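Local coordinates for ZYRO0G01672p (Zygosaccharomyces rouxii, PDB 4U8T), which probably recognises N6-methyladenosine in mRNA through its YTH domain, the part of the protein crystallised here with methylated RNA, at residues A[16-22]-A[158-163]; A[58-63]-A[89-93]. One frame throughout, in Å; residues are numbered along the deposited sequence.

Interaction 1: A[16-22]-A[158-163]; sequences IPPWIHV and LKLFKY
Phe161 O, with Ile16 CG2 lying 3.8 Å away, ends the 151-161 helix beside Arg120, whose NH2 makes weak hydrogen bonds to it and to Tyr163 O. A guanidinium group at this place probably suits the partial negative charge of a helix C-terminus. No hydrogen bond runs directly between 16-22 and 158-163, so the contact rests on van der Waals packing, mostly between carbons. Lys162, the first residue to leave helical geometry, carries most of it. Its methylenes cross Ile20 obliquely: CD comes within 3.5 Å of Ile20 CG1, and CG within 3.6 Å of Ile20 CD1. The chain bends at the CG-CD bond (chi3 -71°) and again at the next, and Lys162 NZ ends beside the root of the isoleucine, 3.8 Å from Ile20 CB. A lysine suits this place because its long aliphatic shaft can cover an apolar side chain at the surface while it still carries a charge at the end. Ile16 adds the branch methyl CG2, set 3.7 Å from Lys162 CA. Farther along, Leu158 CD1 takes up the other end of the contact, meeting Val22 CG2 at 3.8 Å and Ile20 CG2 at 4.3 Å; these branched residues offer methyls in an extended stretch that makes no backbone bonds to the helix. The N-terminal segment thus runs past the last turn of 151-161 before the chain enters strand 27-33. Beneath, Leu158 and Phe161 rest on Val86 of strand 82-94, and Phe161 also on Val118 and Val122 of strand 111-123, the strand that Pro17 touches at Ile117.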
ATOM      1  N   ILE A  16     -11.528  -9.780   0.463  1.00 21.87           N
ATOM      2  CA  ILE A  16     -11.623  -9.385  -0.928  1.00 21.91           C
ATOM      3  C   ILE A  16     -13.004  -8.811  -1.205  1.00 25.72           C
ATOM      4  O   ILE A  16     -13.953  -9.553  -1.295  1.00 29.40           O
ATOM      5  CB  ILE A  16     -11.428 -10.544  -1.882  1.00 20.17           C
ATOM      6  CG1 ILE A  16     -10.164 -11.317  -1.584  1.00 24.88           C
ATOM      7  CG2 ILE A  16     -11.400 -10.050  -3.302  1.00 24.98           C
ATOM      8  CD1 ILE A  16      -9.950 -12.448  -2.543  1.00 22.85           C
ATOM      9  N   PRO A  17     -13.117  -7.491  -1.342  1.00 28.46           N
ATOM     10  CA  PRO A  17     -14.403  -6.830  -1.574  1.00 29.53           C
ATOM     11  C   PRO A  17     -14.951  -7.137  -2.955  1.00 32.53           C
ATOM     12  O   PRO A  17     -14.147  -7.290  -3.861  1.00 40.13           O
ATOM     13  CB  PRO A  17     -14.051  -5.350  -1.462  1.00 27.36           C
ATOM     14  CG  PRO A  17     -12.668  -5.297  -1.917  1.00 30.12           C
ATOM     15  CD  PRO A  17     -12.002  -6.542  -1.429  1.00 29.32           C
ATOM     16  N   PRO A  18     -16.282  -7.159  -3.134  1.00 34.66           N
ATOM     17  CA  PRO A  18     -16.865  -7.364  -4.462  1.00 39.84           C
ATOM     18  C   PRO A  18     -16.439  -6.319  -5.490  1.00 40.33           C
ATOM     19  O   PRO A  18     -16.245  -6.650  -6.647  1.00 37.83           O
ATOM     20  CB  PRO A  18     -18.365  -7.305  -4.188  1.00 33.06           C
ATOM     21  CG  PRO A  18     -18.487  -7.835  -2.856  1.00 27.49           C
ATOM     22  CD  PRO A  18     -17.301  -7.326  -2.090  1.00 33.74           C
ATOM     23  N   TRP A  19     -16.338  -5.064  -5.099  1.00 42.65           N
ATOM     24  CA  TRP A  19     -15.901  -4.066  -6.054  1.00 48.36           C
ATOM     25  C   TRP A  19     -14.929  -3.104  -5.394  1.00 43.84           C
ATOM     26  O   TRP A  19     -14.953  -2.924  -4.192  1.00 38.21           O
ATOM     27  CB  TRP A  19     -17.109  -3.324  -6.623  1.00 47.85           C
ATOM     28  CG  TRP A  19     -18.048  -2.957  -5.561  1.00 51.59           C
ATOM     29  CD1 TRP A  19     -19.042  -3.728  -5.059  1.00 50.12           C
ATOM     30  CD2 TRP A  19     -18.107  -1.705  -4.855  1.00 58.41           C
ATOM     31  NE1 TRP A  19     -19.708  -3.050  -4.059  1.00 57.50           N
ATOM     32  CE2 TRP A  19     -19.157  -1.802  -3.923  1.00 58.36           C
ATOM     33  CE3 TRP A  19     -17.377  -0.518  -4.918  1.00 52.78           C
ATOM     34  CZ2 TRP A  19     -19.494  -0.755  -3.067  1.00 54.19           C
ATOM     35  CZ3 TRP A  19     -17.709   0.510  -4.061  1.00 53.60           C
ATOM     36  CH2 TRP A  19     -18.754   0.388  -3.151  1.00 53.56           C
ATOM     37  N   ILE A  20     -14.090  -2.471  -6.202  1.00 47.28           N
ATOM     38  CA  ILE A  20     -13.282  -1.350  -5.753  1.00 44.06           C
ATOM     39  C   ILE A  20     -13.539  -0.177  -6.651  1.00 40.47           C
ATOM     40  O   ILE A  20     -13.180  -0.204  -7.810  1.00 42.72           O
ATOM     41  CB  ILE A  20     -11.783  -1.648  -5.772  1.00 37.06           C
ATOM     42  CG1 ILE A  20     -11.473  -2.856  -4.905  1.00 40.74           C
ATOM     43  CG2 ILE A  20     -11.023  -0.470  -5.238  1.00 33.31           C
ATOM     44  CD1 ILE A  20     -10.031  -3.267  -4.940  1.00 37.22           C
ATOM     45  N   HIS A  21     -14.155   0.864  -6.125  1.00 33.03           N
ATOM     46  CA  HIS A  21     -14.377   2.024  -6.949  1.00 36.75           C
ATOM     47  C   HIS A  21     -13.276   3.041  -6.760  1.00 37.89           C
ATOM     48  O   HIS A  21     -13.118   3.621  -5.684  1.00 33.13           O
ATOM     49  CB  HIS A  21     -15.722   2.671  -6.645  1.00 40.21           C
ATOM     50  CG  HIS A  21     -15.846   4.045  -7.215  1.00 47.55           C
ATOM     51  ND1 HIS A  21     -15.889   4.283  -8.572  1.00 49.22           N
ATOM     52  CD2 HIS A  21     -15.898   5.258  -6.618  1.00 40.74           C
ATOM     53  CE1 HIS A  21     -15.965   5.583  -8.786  1.00 46.42           C
ATOM     54  NE2 HIS A  21     -15.976   6.196  -7.616  1.00 46.79           N
ATOM     55  N   VAL A  22     -12.542   3.273  -7.840  1.00 35.53           N
ATOM     56  CA  VAL A  22     -11.395   4.171  -7.829  1.00 35.24           C
ATOM     57  C   VAL A  22     -11.786   5.553  -8.343  1.00 29.88           C
ATOM     58  O   VAL A  22     -11.947   5.734  -9.535  1.00 31.40           O
ATOM     59  CB  VAL A  22     -10.261   3.587  -8.717  1.00 31.26           C
ATOM     60  CG1 VAL A  22      -9.039   4.440  -8.665  1.00 26.37           C
ATOM     61  CG2 VAL A  22      -9.922   2.201  -8.274  1.00 29.72           C
ATOM     62  N   LEU A 158      -5.163  -3.868  -9.550  1.00 28.80           N
ATOM     63  CA  LEU A 158      -6.275  -3.993  -8.631  1.00 29.65           C
ATOM     64  C   LEU A 158      -7.221  -5.098  -9.090  1.00 35.93           C
ATOM     65  O   LEU A 158      -7.882  -5.716  -8.277  1.00 41.81           O
ATOM     66  CB  LEU A 158      -7.029  -2.687  -8.490  1.00 27.98           C
ATOM     67  CG  LEU A 158      -6.403  -1.596  -7.639  1.00 23.06           C
ATOM     68  CD1 LEU A 158      -7.397  -0.477  -7.525  1.00 21.21           C
ATOM     69  CD2 LEU A 158      -6.026  -2.110  -6.283  1.00 21.46           C
ATOM     70  N   LYS A 159      -7.320  -5.310 -10.396  1.00 34.78           N
ATOM     71  CA  LYS A 159      -8.117  -6.399 -10.919  1.00 36.73           C
ATOM     72  C   LYS A 159      -7.599  -7.713 -10.379  1.00 35.67           C
ATOM     73  O   LYS A 159      -8.381  -8.546  -9.959  1.00 36.92           O
ATOM     74  CB  LYS A 159      -8.121  -6.408 -12.457  1.00 43.96           C
ATOM     75  CG  LYS A 159      -9.102  -5.422 -13.105  1.00 50.05           C
ATOM     76  CD  LYS A 159      -8.585  -4.923 -14.472  1.00 57.90           C
ATOM     77  CE  LYS A 159      -9.448  -3.788 -15.045  1.00 62.62           C
ATOM     78  NZ  LYS A 159      -8.766  -3.054 -16.148  1.00 66.52           N
ATOM     79  N   LEU A 160      -6.285  -7.897 -10.391  1.00 34.47           N
ATOM     80  CA  LEU A 160      -5.689  -9.115  -9.866  1.00 34.21           C
ATOM     81  C   LEU A 160      -5.936  -9.323  -8.371  1.00 34.68           C
ATOM     82  O   LEU A 160      -6.062 -10.443  -7.904  1.00 33.25           O
ATOM     83  CB  LEU A 160      -4.203  -9.119 -10.143  1.00 31.10           C
ATOM     84  CG  LEU A 160      -3.879  -9.470 -11.590  1.00 32.88           C
ATOM     85  CD1 LEU A 160      -2.428  -9.831 -11.732  1.00 29.00           C
ATOM     86  CD2 LEU A 160      -4.743 -10.590 -12.055  1.00 40.47           C
ATOM     87  N   PHE A 161      -6.043  -8.242  -7.617  1.00 37.38           N
ATOM     88  CA  PHE A 161      -6.314  -8.387  -6.199  1.00 35.49           C
ATOM     89  C   PHE A 161      -7.734  -8.849  -5.904  1.00 39.42           C
ATOM     90  O   PHE A 161      -7.967  -9.470  -4.875  1.00 42.78           O
ATOM     91  CB  PHE A 161      -6.071  -7.070  -5.466  1.00 33.43           C
ATOM     92  CG  PHE A 161      -4.675  -6.908  -4.970  1.00 29.89           C
ATOM     93  CD1 PHE A 161      -4.249  -7.589  -3.859  1.00 26.15           C
ATOM     94  CD2 PHE A 161      -3.814  -6.045  -5.571  1.00 30.83           C
ATOM     95  CE1 PHE A 161      -2.994  -7.445  -3.394  1.00 25.90           C
ATOM     96  CE2 PHE A 161      -2.553  -5.891  -5.097  1.00 29.94           C
ATOM     97  CZ  PHE A 161      -2.142  -6.593  -4.007  1.00 27.73           C
ATOM     98  N   LYS A 162      -8.663  -8.588  -6.820  1.00 40.17           N
ATOM     99  CA  LYS A 162     -10.072  -8.908  -6.613  1.00 37.13           C
ATOM    100  C   LYS A 162     -10.507 -10.144  -7.335  1.00 41.39           C
ATOM    101  O   LYS A 162     -11.685 -10.276  -7.617  1.00 49.15           O
ATOM    102  CB  LYS A 162     -10.986  -7.788  -7.125  1.00 42.91           C
ATOM    103  CG  LYS A 162     -10.976  -6.455  -6.443  1.00 44.17           C
ATOM    104  CD  LYS A 162     -11.943  -5.487  -7.166  1.00 47.28           C
ATOM    105  CE  LYS A 162     -11.417  -5.039  -8.555  1.00 50.37           C
ATOM    106  NZ  LYS A 162     -11.815  -3.647  -8.989  1.00 50.84           N
ATOM    107  N   TYR A 163      -9.617 -11.093  -7.559  1.00 41.93           N
ATOM    108  CA  TYR A 163      -9.941 -12.150  -8.496  1.00 45.31           C
ATOM    109  C   TYR A 163     -10.056 -13.512  -7.844  1.00 53.86           C
ATOM    110  O   TYR A 163      -9.984 -13.625  -6.629  1.00 58.53           O
ATOM    111  CB  TYR A 163      -8.861 -12.204  -9.560  1.00 49.37           C
ATOM    112  CG  TYR A 163      -9.134 -13.183 -10.661  1.00 62.27           C
ATOM    113  CD1 TYR A 163     -10.305 -13.092 -11.396  1.00 65.14           C
ATOM    114  CD2 TYR A 163      -8.244 -14.200 -10.968  1.00 65.75           C
ATOM    115  CE1 TYR A 163     -10.576 -13.969 -12.420  1.00 67.30           C
ATOM    116  CE2 TYR A 163      -8.514 -15.095 -11.995  1.00 64.94           C
ATOM    117  CZ  TYR A 163      -9.687 -14.968 -12.713  1.00 66.78           C
ATOM    118  OH  TYR A 163      -9.992 -15.826 -13.742  1.00 69.22           O
TER

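Interaction 2: A[58-63]-A[89-93]; sequences LSEAYE and MSSNL
Tyr62 reaches from helix 52-63 across the bend at Ser91, its CG anti to the backbone N (chi1 -180°), which sends the ring out from the helix toward the 89-93 segment. Tyr62 CB lies 4.0 Å from CE, the terminal methyl of the selenomethionine Met89. Next, the two edge carbons part company: Tyr62 CD1 packs on Met89 CB at 3.8 Å, while CD2 lies 3.7 Å from Asn92 CB. Farther out, CE2 lies by Asn92 N, and CE1 and CZ under the Ser91 carbonyl, whose O sits over the ring centre, 3.6 Å above the plane. At the tip, Tyr62 OH comes to 3.4 Å from Ser91 CA. Met89 SE stands 5.2 Å from the centroid of the Tyr62 ring, 56° off its normal, an oblique Met-aromatic contact. A broad, flat tyrosine suits this place because it covers a whole corner of backbone; an alanine here would probably leave Met89 and the backbone corner at Ser91 without their shared partner. One turn back, Ser59 OG donates to Asn92 OD1 at 2.8 Å, in the carbonyl plane and on a lone pair. Asn92 OD1 also accepts Leu93 N at 2.7 Å, so two donors fix the amide, and a water links its ND2 to Glu63 OE1. Met89 continues inward to Leu73 of strand 71-77 and Phe112 of strand 111-123, while Leu58 and Ala61 seat the helix on Phe29 of strand 27-33.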
ATOM      1  N   LEU A  58       4.516  10.840   0.583  1.00 19.31           N
ATOM      2  CA  LEU A  58       3.122  10.484   0.715  1.00 18.97           C
ATOM      3  C   LEU A  58       2.297  11.643   1.237  1.00 21.90           C
ATOM      4  O   LEU A  58       1.175  11.854   0.823  1.00 22.74           O
ATOM      5  CB  LEU A  58       2.970   9.278   1.641  1.00 22.26           C
ATOM      6  CG  LEU A  58       3.550   7.925   1.231  1.00 16.57           C
ATOM      7  CD1 LEU A  58       3.353   6.928   2.336  1.00 16.56           C
ATOM      8  CD2 LEU A  58       2.935   7.420  -0.039  1.00 12.24           C
ATOM      9  N   SER A  59       2.864  12.394   2.163  1.00 20.79           N
ATOM     10  CA  SER A  59       2.177  13.538   2.741  1.00 20.21           C
ATOM     11  C   SER A  59       1.891  14.556   1.658  1.00 23.19           C
ATOM     12  O   SER A  59       0.785  15.069   1.549  1.00 27.63           O
ATOM     13  CB  SER A  59       3.007  14.133   3.873  1.00 23.65           C
ATOM     14  OG  SER A  59       2.411  15.279   4.407  1.00 31.76           O
ATOM     15  N   GLU A  60       2.894  14.837   0.843  1.00 24.54           N
ATOM     16  CA  GLU A  60       2.735  15.787  -0.237  1.00 23.84           C
ATOM     17  C   GLU A  60       1.735  15.322  -1.277  1.00 25.00           C
ATOM     18  O   GLU A  60       0.951  16.117  -1.745  1.00 26.93           O
ATOM     19  CB  GLU A  60       4.077  16.083  -0.867  1.00 18.75           C
ATOM     20  CG  GLU A  60       4.924  16.968   0.018  1.00 27.35           C
ATOM     21  CD  GLU A  60       6.317  17.158  -0.487  1.00 30.48           C
ATOM     22  OE1 GLU A  60       6.617  16.663  -1.583  1.00 33.59           O
ATOM     23  OE2 GLU A  60       7.110  17.808   0.220  1.00 38.30           O
ATOM     24  N   ALA A  61       1.744  14.042  -1.633  1.00 25.33           N
ATOM     25  CA  ALA A  61       0.795  13.537  -2.615  1.00 22.65           C
ATOM     26  C   ALA A  61      -0.634  13.573  -2.108  1.00 25.93           C
ATOM     27  O   ALA A  61      -1.552  13.839  -2.861  1.00 28.96           O
ATOM     28  CB  ALA A  61       1.152  12.140  -3.013  1.00 17.17           C
ATOM     29  N   TYR A  62      -0.812  13.292  -0.828  1.00 26.05           N
ATOM     30  CA  TYR A  62      -2.110  13.307  -0.187  1.00 24.00           C
ATOM     31  C   TYR A  62      -2.690  14.714  -0.109  1.00 29.73           C
ATOM     32  O   TYR A  62      -3.875  14.909  -0.352  1.00 28.21           O
ATOM     33  CB  TYR A  62      -2.002  12.705   1.193  1.00 25.75           C
ATOM     34  CG  TYR A  62      -3.286  12.663   1.950  1.00 26.12           C
ATOM     35  CD1 TYR A  62      -4.160  11.627   1.796  1.00 24.59           C
ATOM     36  CD2 TYR A  62      -3.611  13.661   2.835  1.00 27.53           C
ATOM     37  CE1 TYR A  62      -5.331  11.601   2.496  1.00 29.42           C
ATOM     38  CE2 TYR A  62      -4.771  13.642   3.528  1.00 24.27           C
ATOM     39  CZ  TYR A  62      -5.631  12.617   3.357  1.00 25.75           C
ATOM     40  OH  TYR A  62      -6.791  12.604   4.069  1.00 26.16           O
ATOM     41  N   GLU A  63      -1.874  15.689   0.285  1.00 30.02           N
ATOM     42  CA  GLU A  63      -2.331  17.076   0.277  1.00 32.32           C
ATOM     43  C   GLU A  63      -2.760  17.568  -1.096  1.00 29.42           C
ATOM     44  O   GLU A  63      -3.681  18.348  -1.190  1.00 37.45           O
ATOM     45  CB  GLU A  63      -1.259  18.006   0.830  1.00 34.51           C
ATOM     46  CG  GLU A  63      -1.653  19.499   0.883  1.00 47.84           C
ATOM     47  CD  GLU A  63      -2.942  19.828   1.642  1.00 52.39           C
ATOM     48  OE1 GLU A  63      -3.399  19.019   2.480  1.00 55.77           O
ATOM     49  OE2 GLU A  63      -3.485  20.935   1.415  1.00 47.45           O
HETATM   50  N   MSE A  89      -5.086   5.835   2.112  1.00 19.66           N
HETATM   51  CA  MSE A  89      -4.798   6.829   3.120  1.00 19.73           C
HETATM   52  C   MSE A  89      -6.125   7.434   3.546  1.00 24.19           C
HETATM   53  O   MSE A  89      -7.027   7.583   2.741  1.00 23.55           O
HETATM   54  CB  MSE A  89      -3.843   7.890   2.600  1.00 19.56           C
HETATM   55  CG  MSE A  89      -2.430   7.418   2.392  1.00 24.83           C
HETATM   56 SE   MSE A  89      -1.118   8.762   1.867  1.00 38.56          SE
HETATM   57  CE  MSE A  89      -0.881   9.668   3.515  1.00 23.26           C
ATOM     58  N   SER A  90      -6.269   7.752   4.821  1.00 24.08           N
ATOM     59  CA  SER A  90      -7.511   8.334   5.282  1.00 26.33           C
ATOM     60  C   SER A  90      -7.179   9.520   6.160  1.00 26.01           C
ATOM     61  O   SER A  90      -8.032  10.102   6.810  1.00 28.18           O
ATOM     62  CB  SER A  90      -8.378   7.320   6.020  1.00 25.28           C
ATOM     63  OG  SER A  90      -7.706   6.756   7.098  1.00 26.83           O
ATOM     64  N   SER A  91      -5.908   9.852   6.199  1.00 22.73           N
ATOM     65  CA  SER A  91      -5.497  11.060   6.841  1.00 24.59           C
ATOM     66  C   SER A  91      -4.154  11.489   6.301  1.00 26.97           C
ATOM     67  O   SER A  91      -3.476  10.732   5.634  1.00 24.60           O
ATOM     68  CB  SER A  91      -5.437  10.866   8.345  1.00 27.61           C
ATOM     69  OG  SER A  91      -4.148  10.460   8.747  1.00 27.86           O
ATOM     70  N   ASN A  92      -3.794  12.734   6.554  1.00 28.72           N
ATOM     71  CA  ASN A  92      -2.441  13.167   6.335  1.00 23.09           C
ATOM     72  C   ASN A  92      -1.651  12.710   7.543  1.00 23.24           C
ATOM     73  O   ASN A  92      -2.195  12.110   8.443  1.00 24.66           O
ATOM     74  CB  ASN A  92      -2.372  14.672   6.139  1.00 25.00           C
ATOM     75  CG  ASN A  92      -1.176  15.108   5.319  1.00 28.74           C
ATOM     76  OD1 ASN A  92      -0.120  14.496   5.364  1.00 25.42           O
ATOM     77  ND2 ASN A  92      -1.337  16.185   4.585  1.00 28.61           N
ATOM     78  N   LEU A  93      -0.365  12.990   7.563  1.00 28.19           N
ATOM     79  CA  LEU A  93       0.477  12.591   8.670  1.00 27.90           C
ATOM     80  C   LEU A  93       0.023  13.350   9.933  1.00 30.70           C
ATOM     81  O   LEU A  93      -0.406  14.492   9.864  1.00 36.05           O
ATOM     82  CB  LEU A  93       1.941  12.838   8.289  1.00 25.85           C
ATOM     83  CG  LEU A  93       3.159  12.078   8.805  1.00 24.13           C
ATOM     84  CD1 LEU A  93       3.079  10.641   8.506  1.00 28.91           C
ATOM     85  CD2 LEU A  93       4.388  12.611   8.138  1.00 24.47           C
TER
HETATM   86  O   HOH W   1      -3.915  17.849   5.178  1.00 30.34           O

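In the fold
Both contacts involve a helix that lies against strand 82-94, but at well-separated places: their centres are 22 Å apart, their nearest atoms about 11 Å, and they do not touch. Interaction 1 joins the segment before strand 27-33 to the end of helix 151-161, with 135 residues between, and interaction 2 falls within that span. The latter sets helix 52-63 against the later part of 82-94, whereas the helix of interaction 1 leans on the earlier part; strand 111-123 adds neighbours to both. Neither touches the bound methylated RNA: the nearest atoms of interaction 2 are about 8 Å from it and those of interaction 1 about 13 Å.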